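Glutathione S-transferase (Natrialba magadii ATCC 43099, PDB 6GZF) probably acts as a Xi-class glutathione transferase of the glutathionyl-hydroquinone reductase type, a thiol-dependent enzyme of a haloalkaliphilic archaeon. Local coordinates at residues V111-A124 with V132-I145. Residues are numbered along the deposited sequence; the frame is centred on the assembly and turned at random.
Sequences VHDVDYLRELYVRA and VTVPVLWDTEEDTI
The ring of Y121 is clasped between V132 and I145: CD1 of I145 lies over one face, 4.0 Å from the ring centroid, and CA of V132 over the opposite face, both as CH-pi contacts. At the edge, in the plane of the ring, sits the carbonyl O of T133, which accepts a hydrogen bond of 2.7 Å from Y121 OH, the donor tilted 22° from the carbonyl plane. Because CG of Y121 stands anti to its carbonyl carbon (chi1 -79°), the ring reaches out from helix 117-124 to this loop, and the methyl CG2 of V136 packs against its hydroxyl end. With an alanine in place of Y121, a gap would probably open between V132 and I145, and the T133 carbonyl lose this donor.

The indole of W138 is covered on one face by CD2 of L120, 4.1 Å from the centroid of its six-membered ring, and on the other by the backbone of T144 and I145; D143 OD1 sits at its edge, in plane, and A124 CB approaches CH2 obliquely. H112 has V111 CG1 over one face and R123 NE over the opposite one, with D143 at its edge. H112 NE2 donates in its ring plane to the syn lone pair of D143 OD1 (2.6 Å), the ring and carboxylate planes 67° apart. R123 also reaches D143 OD2 through a long salt bridge from NE, and this polar cluster borders the turn joining strands 136-139 and 144-147, where D143 and T144 form a G1 bulge opposite D139.

The contact thus seats helix 117-124 against the sheet of the thioredoxin-like N-terminal domain. V132, T133 and V134, leading into cis-P135, belong to the predicted glutathione site, an arrangement characteristic of the cis-proline loop of glutathione transferases.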
loop_
_atom_site.group_PDB
_atom_site.type_symbol
_atom_site.label_atom_id
_atom_site.label_comp_id
_atom_site.label_asym_id
_atom_site.label_seq_id
_atom_site.Cartn_x
_atom_site.Cartn_y
_atom_site.Cartn_z
ATOM N N VAL A 111 7.251 -37.477 0.094
ATOM C CA VAL A 111 8.227 -38.328 -0.577
ATOM C C VAL A 111 9.389 -38.730 0.332
ATOM O O VAL A 111 9.591 -39.916 0.594
ATOM C CB VAL A 111 8.786 -37.645 -1.838
ATOM C CG1 VAL A 111 9.830 -38.526 -2.498
ATOM C CG2 VAL A 111 7.658 -37.344 -2.812
ATOM N N HIS A 112 10.150 -37.751 0.815
ATOM C CA HIS A 112 11.341 -38.051 1.608
ATOM C C HIS A 112 11.298 -37.465 3.017
ATOM O O HIS A 112 12.269 -37.581 3.765
ATOM C CB HIS A 112 12.593 -37.552 0.884
ATOM C CG HIS A 112 12.905 -38.306 -0.369
ATOM N ND1 HIS A 112 13.101 -39.671 -0.388
ATOM C CD2 HIS A 112 13.054 -37.888 -1.649
ATOM C CE1 HIS A 112 13.356 -40.060 -1.625
ATOM N NE2 HIS A 112 13.333 -38.999 -2.408
ATOM N N ASP A 113 10.174 -36.844 3.368
ATOM C CA ASP A 113 9.977 -36.260 4.695
ATOM C C ASP A 113 11.104 -35.291 5.050
ATOM O O ASP A 113 11.726 -35.399 6.107
ATOM C CB ASP A 113 9.866 -37.361 5.756
ATOM C CG ASP A 113 9.381 -36.837 7.095
ATOM O OD1 ASP A 113 8.705 -35.788 7.117
ATOM O OD2 ASP A 113 9.679 -37.475 8.127
ATOM N N VAL A 114 11.369 -34.348 4.154
ATOM C CA VAL A 114 12.444 -33.385 4.361
ATOM C C VAL A 114 11.966 -32.179 5.163
ATOM O O VAL A 114 10.782 -31.844 5.155
ATOM C CB VAL A 114 13.034 -32.905 3.021
ATOM C CG1 VAL A 114 13.635 -34.074 2.259
ATOM C CG2 VAL A 114 11.970 -32.213 2.186
ATOM N N ASP A 115 12.896 -31.535 5.860
ATOM C CA ASP A 115 12.586 -30.333 6.621
ATOM C C ASP A 115 12.387 -29.145 5.688
ATOM O O ASP A 115 11.476 -28.340 5.875
ATOM C CB ASP A 115 13.697 -30.030 7.628
ATOM C CG ASP A 115 13.861 -31.124 8.663
ATOM O OD1 ASP A 115 12.834 -31.648 9.146
ATOM O OD2 ASP A 115 15.018 -31.461 8.993
ATOM N N TYR A 116 13.241 -29.049 4.674
ATOM C CA TYR A 116 13.216 -27.912 3.764
ATOM C C TYR A 116 13.198 -28.356 2.305
ATOM O O TYR A 116 13.632 -29.458 1.973
ATOM C CB TYR A 116 14.418 -27.005 4.024
ATOM C CG TYR A 116 14.614 -26.683 5.487
ATOM C CD1 TYR A 116 13.808 -25.751 6.123
ATOM C CD2 TYR A 116 15.600 -27.314 6.234
ATOM C CE1 TYR A 116 13.975 -25.454 7.460
ATOM C CE2 TYR A 116 15.777 -27.022 7.574
ATOM C CZ TYR A 116 14.962 -26.091 8.181
ATOM O OH TYR A 116 15.132 -25.795 9.513
ATOM N N LEU A 117 12.695 -27.481 1.438
ATOM C CA LEU A 117 12.571 -27.784 0.017
ATOM C C LEU A 117 13.932 -27.881 -0.664
ATOM O O LEU A 117 14.075 -28.549 -1.690
ATOM C CB LEU A 117 11.716 -26.722 -0.677
ATOM C CG LEU A 117 11.115 -27.093 -2.034
ATOM C CD1 LEU A 117 9.980 -28.089 -1.864
ATOM C CD2 LEU A 117 10.638 -25.850 -2.772
ATOM N N ARG A 118 14.929 -27.215 -0.091
ATOM C CA ARG A 118 16.266 -27.199 -0.673
ATOM C C ARG A 118 16.919 -28.578 -0.621
ATOM O O ARG A 118 17.789 -28.891 -1.433
ATOM C CB ARG A 118 17.147 -26.166 0.033
ATOM C CG ARG A 118 17.162 -26.260 1.551
ATOM C CD ARG A 118 17.856 -25.045 2.149
ATOM N NE ARG A 118 17.992 -25.122 3.601
ATOM C CZ ARG A 118 19.052 -25.623 4.229
ATOM N NH1 ARG A 118 20.074 -26.100 3.531
ATOM N NH2 ARG A 118 19.089 -25.648 5.554
ATOM N N GLU A 119 16.489 -29.402 0.330
ATOM C CA GLU A 119 16.981 -30.770 0.436
ATOM C C GLU A 119 16.548 -31.595 -0.773
ATOM O O GLU A 119 17.290 -32.454 -1.250
ATOM C CB GLU A 119 16.482 -31.427 1.725
ATOM C CG GLU A 119 16.976 -30.764 2.997
ATOM C CD GLU A 119 16.371 -31.379 4.245
ATOM O OE1 GLU A 119 16.602 -32.582 4.487
ATOM O OE2 GLU A 119 15.663 -30.659 4.980
ATOM N N LEU A 120 15.344 -31.322 -1.262
ATOM C CA LEU A 120 14.791 -32.040 -2.405
ATOM C C LEU A 120 15.557 -31.729 -3.687
ATOM O O LEU A 120 15.811 -32.621 -4.498
ATOM C CB LEU A 120 13.311 -31.701 -2.577
ATOM C CG LEU A 120 12.365 -32.406 -1.604
ATOM C CD1 LEU A 120 11.023 -31.701 -1.560
ATOM C CD2 LEU A 120 12.196 -33.866 -1.993
ATOM N N TYR A 121 15.917 -30.461 -3.865
ATOM C CA TYR A 121 16.729 -30.042 -5.004
ATOM C C TYR A 121 18.082 -30.745 -4.999
ATOM O O TYR A 121 18.510 -31.299 -6.013
ATOM C CB TYR A 121 16.938 -28.525 -4.994
ATOM C CG TYR A 121 15.770 -27.719 -5.519
ATOM C CD1 TYR A 121 14.620 -27.545 -4.760
ATOM C CD2 TYR A 121 15.827 -27.117 -6.770
ATOM C CE1 TYR A 121 13.553 -26.803 -5.239
ATOM C CE2 TYR A 121 14.768 -26.373 -7.256
ATOM C CZ TYR A 121 13.635 -26.219 -6.487
ATOM O OH TYR A 121 12.581 -25.478 -6.968
ATOM N N VAL A 122 18.748 -30.712 -3.847
ATOM C CA VAL A 122 20.073 -31.305 -3.686
ATOM C C VAL A 122 20.066 -32.799 -4.008
ATOM O O VAL A 122 20.999 -33.311 -4.627
ATOM C CB VAL A 122 20.610 -31.088 -2.253
ATOM C CG1 VAL A 122 21.890 -31.878 -2.024
ATOM C CG2 VAL A 122 20.848 -29.609 -1.996
ATOM N N ARG A 123 19.011 -33.495 -3.597
ATOM C CA ARG A 123 18.881 -34.912 -3.912
ATOM C C ARG A 123 18.749 -35.127 -5.418
ATOM O O ARG A 123 19.288 -36.087 -5.968
ATOM C CB ARG A 123 17.678 -35.523 -3.190
ATOM C CG ARG A 123 17.485 -37.003 -3.483
ATOM C CD ARG A 123 16.232 -37.552 -2.827
ATOM N NE ARG A 123 16.525 -38.296 -1.604
ATOM C CZ ARG A 123 16.591 -37.752 -0.393
ATOM N NH1 ARG A 123 16.383 -36.452 -0.233
ATOM N NH2 ARG A 123 16.862 -38.510 0.661
ATOM N N ALA A 124 18.035 -34.220 -6.079
ATOM C CA ALA A 124 17.801 -34.325 -7.515
ATOM C C ALA A 124 19.015 -33.870 -8.319
ATOM O O ALA A 124 19.301 -34.412 -9.387
ATOM C CB ALA A 124 16.575 -33.516 -7.907
ATOM N N VAL A 132 15.619 -21.998 -4.895
ATOM C CA VAL A 132 14.690 -22.997 -4.377
ATOM C C VAL A 132 13.284 -22.410 -4.350
ATOM O O VAL A 132 12.929 -21.671 -3.433
ATOM C CB VAL A 132 15.090 -23.474 -2.967
ATOM C CG1 VAL A 132 14.126 -24.545 -2.474
ATOM C CG2 VAL A 132 16.513 -24.003 -2.977
ATOM N N THR A 133 12.486 -22.745 -5.360
ATOM C CA THR A 133 11.159 -22.160 -5.537
ATOM C C THR A 133 10.076 -23.212 -5.765
ATOM O O THR A 133 10.366 -24.396 -5.932
ATOM C CB THR A 133 11.130 -21.188 -6.736
ATOM O OG1 THR A 133 11.462 -21.900 -7.936
ATOM C CG2 THR A 133 12.114 -20.049 -6.535
ATOM N N VAL A 134 8.830 -22.749 -5.799
ATOM C CA VAL A 134 7.678 -23.580 -6.117
ATOM C C VAL A 134 7.049 -23.035 -7.399
ATOM O O VAL A 134 7.173 -21.844 -7.687
ATOM C CB VAL A 134 6.645 -23.589 -4.968
ATOM C CG1 VAL A 134 7.169 -24.392 -3.786
ATOM C CG2 VAL A 134 6.295 -22.170 -4.549
ATOM N N PRO A 135 6.373 -23.896 -8.179
ATOM C CA PRO A 135 6.096 -25.318 -7.946
ATOM C C PRO A 135 7.228 -26.242 -8.376
ATOM O O PRO A 135 8.136 -25.829 -9.098
ATOM C CB PRO A 135 4.855 -25.563 -8.802
ATOM C CG PRO A 135 5.057 -24.657 -9.968
ATOM C CD PRO A 135 5.744 -23.422 -9.426
ATOM N N VAL A 136 7.163 -27.490 -7.920
ATOM C CA VAL A 136 8.115 -28.518 -8.321
ATOM C C VAL A 136 7.386 -29.825 -8.609
ATOM O O VAL A 136 6.775 -30.411 -7.715
ATOM C CB VAL A 136 9.187 -28.768 -7.236
ATOM C CG1 VAL A 136 9.996 -30.017 -7.561
ATOM C CG2 VAL A 136 10.099 -27.559 -7.088
ATOM N N LEU A 137 7.440 -30.274 -9.858
ATOM C CA LEU A 137 6.864 -31.562 -10.218
ATOM C C LEU A 137 7.899 -32.657 -9.999
ATOM O O LEU A 137 8.974 -32.637 -10.598
ATOM C CB LEU A 137 6.375 -31.564 -11.667
ATOM C CG LEU A 137 5.682 -32.853 -12.117
ATOM C CD1 LEU A 137 4.403 -33.078 -11.321
ATOM C CD2 LEU A 137 5.391 -32.822 -13.610
ATOM N N TRP A 138 7.572 -33.610 -9.133
ATOM C CA TRP A 138 8.530 -34.632 -8.729
ATOM C C TRP A 138 8.138 -36.023 -9.217
ATOM O O TRP A 138 6.985 -36.433 -9.099
ATOM C CB TRP A 138 8.673 -34.639 -7.204
ATOM C CG TRP A 138 9.774 -35.521 -6.703
ATOM C CD1 TRP A 138 9.712 -36.867 -6.489
ATOM C CD2 TRP A 138 11.101 -35.119 -6.345
ATOM N NE1 TRP A 138 10.919 -37.328 -6.024
ATOM C CE2 TRP A 138 11.790 -36.275 -5.927
ATOM C CE3 TRP A 138 11.776 -33.894 -6.339
ATOM C CZ2 TRP A 138 13.117 -36.243 -5.506
ATOM C CZ3 TRP A 138 13.093 -33.865 -5.921
ATOM C CH2 TRP A 138 13.750 -35.030 -5.511
ATOM N N ASP A 139 9.111 -36.744 -9.766
ATOM C CA ASP A 139 8.907 -38.127 -10.181
ATOM C C ASP A 139 9.381 -39.083 -9.093
ATOM O O ASP A 139 10.526 -39.012 -8.651
ATOM C CB ASP A 139 9.642 -38.414 -11.490
ATOM C CG ASP A 139 9.483 -39.849 -11.946
ATOM O OD1 ASP A 139 8.393 -40.419 -11.740
ATOM O OD2 ASP A 139 10.446 -40.407 -12.511
ATOM N N THR A 140 8.498 -39.978 -8.664
ATOM C CA THR A 140 8.817 -40.907 -7.586
ATOM C C THR A 140 9.563 -42.141 -8.086
ATOM O O THR A 140 10.117 -42.902 -7.291
ATOM C CB THR A 140 7.547 -41.359 -6.843
ATOM O OG1 THR A 140 6.563 -41.788 -7.791
ATOM C CG2 THR A 140 6.977 -40.212 -6.020
ATOM N N GLU A 141 9.581 -42.338 -9.399
ATOM C CA GLU A 141 10.250 -43.498 -9.977
ATOM C C GLU A 141 11.740 -43.237 -10.184
ATOM O O GLU A 141 12.580 -44.018 -9.739
ATOM C CB GLU A 141 9.595 -43.894 -11.302
ATOM C CG GLU A 141 10.071 -45.231 -11.848
ATOM C CD GLU A 141 9.083 -46.354 -11.586
ATOM O OE1 GLU A 141 7.877 -46.162 -11.853
ATOM O OE2 GLU A 141 9.511 -47.426 -11.108
ATOM N N GLU A 142 12.064 -42.137 -10.857
ATOM C CA GLU A 142 13.458 -41.758 -11.069
ATOM C C GLU A 142 14.002 -40.982 -9.876
ATOM O O GLU A 142 15.203 -40.720 -9.794
ATOM C CB GLU A 142 13.611 -40.928 -12.346
ATOM C CG GLU A 142 14.088 -41.720 -13.551
ATOM C CD GLU A 142 14.646 -40.831 -14.646
ATOM O OE1 GLU A 142 15.382 -39.875 -14.318
ATOM O OE2 GLU A 142 14.350 -41.088 -15.833
ATOM N N ASP A 143 13.106 -40.619 -8.960
ATOM C CA ASP A 143 13.462 -39.899 -7.738
ATOM C C ASP A 143 14.215 -38.608 -8.047
ATOM O O ASP A 143 15.353 -38.423 -7.615
ATOM C CB ASP A 143 14.295 -40.794 -6.814
ATOM C CG ASP A 143 14.389 -40.247 -5.403
ATOM O OD1 ASP A 143 13.394 -39.662 -4.924
ATOM O OD2 ASP A 143 15.455 -40.405 -4.772
ATOM N N THR A 144 13.571 -37.718 -8.797
ATOM C CA THR A 144 14.190 -36.458 -9.196
ATOM C C THR A 144 13.147 -35.432 -9.638
ATOM O O THR A 144 11.964 -35.750 -9.763
ATOM C CB THR A 144 15.200 -36.667 -10.341
ATOM O OG1 THR A 144 15.887 -35.438 -10.610
ATOM C CG2 THR A 144 14.488 -37.136 -11.602
ATOM N N ILE A 145 13.595 -34.204 -9.874
ATOM C CA ILE A 145 12.709 -33.138 -10.330
ATOM C C ILE A 145 12.458 -33.227 -11.831
ATOM O O ILE A 145 13.391 -33.135 -12.629
ATOM C CB ILE A 145 13.281 -31.742 -10.012
ATOM C CG1 ILE A 145 13.548 -31.594 -8.514
ATOM C CG2 ILE A 145 12.330 -30.658 -10.492
ATOM C CD1 ILE A 145 14.212 -30.285 -8.140
#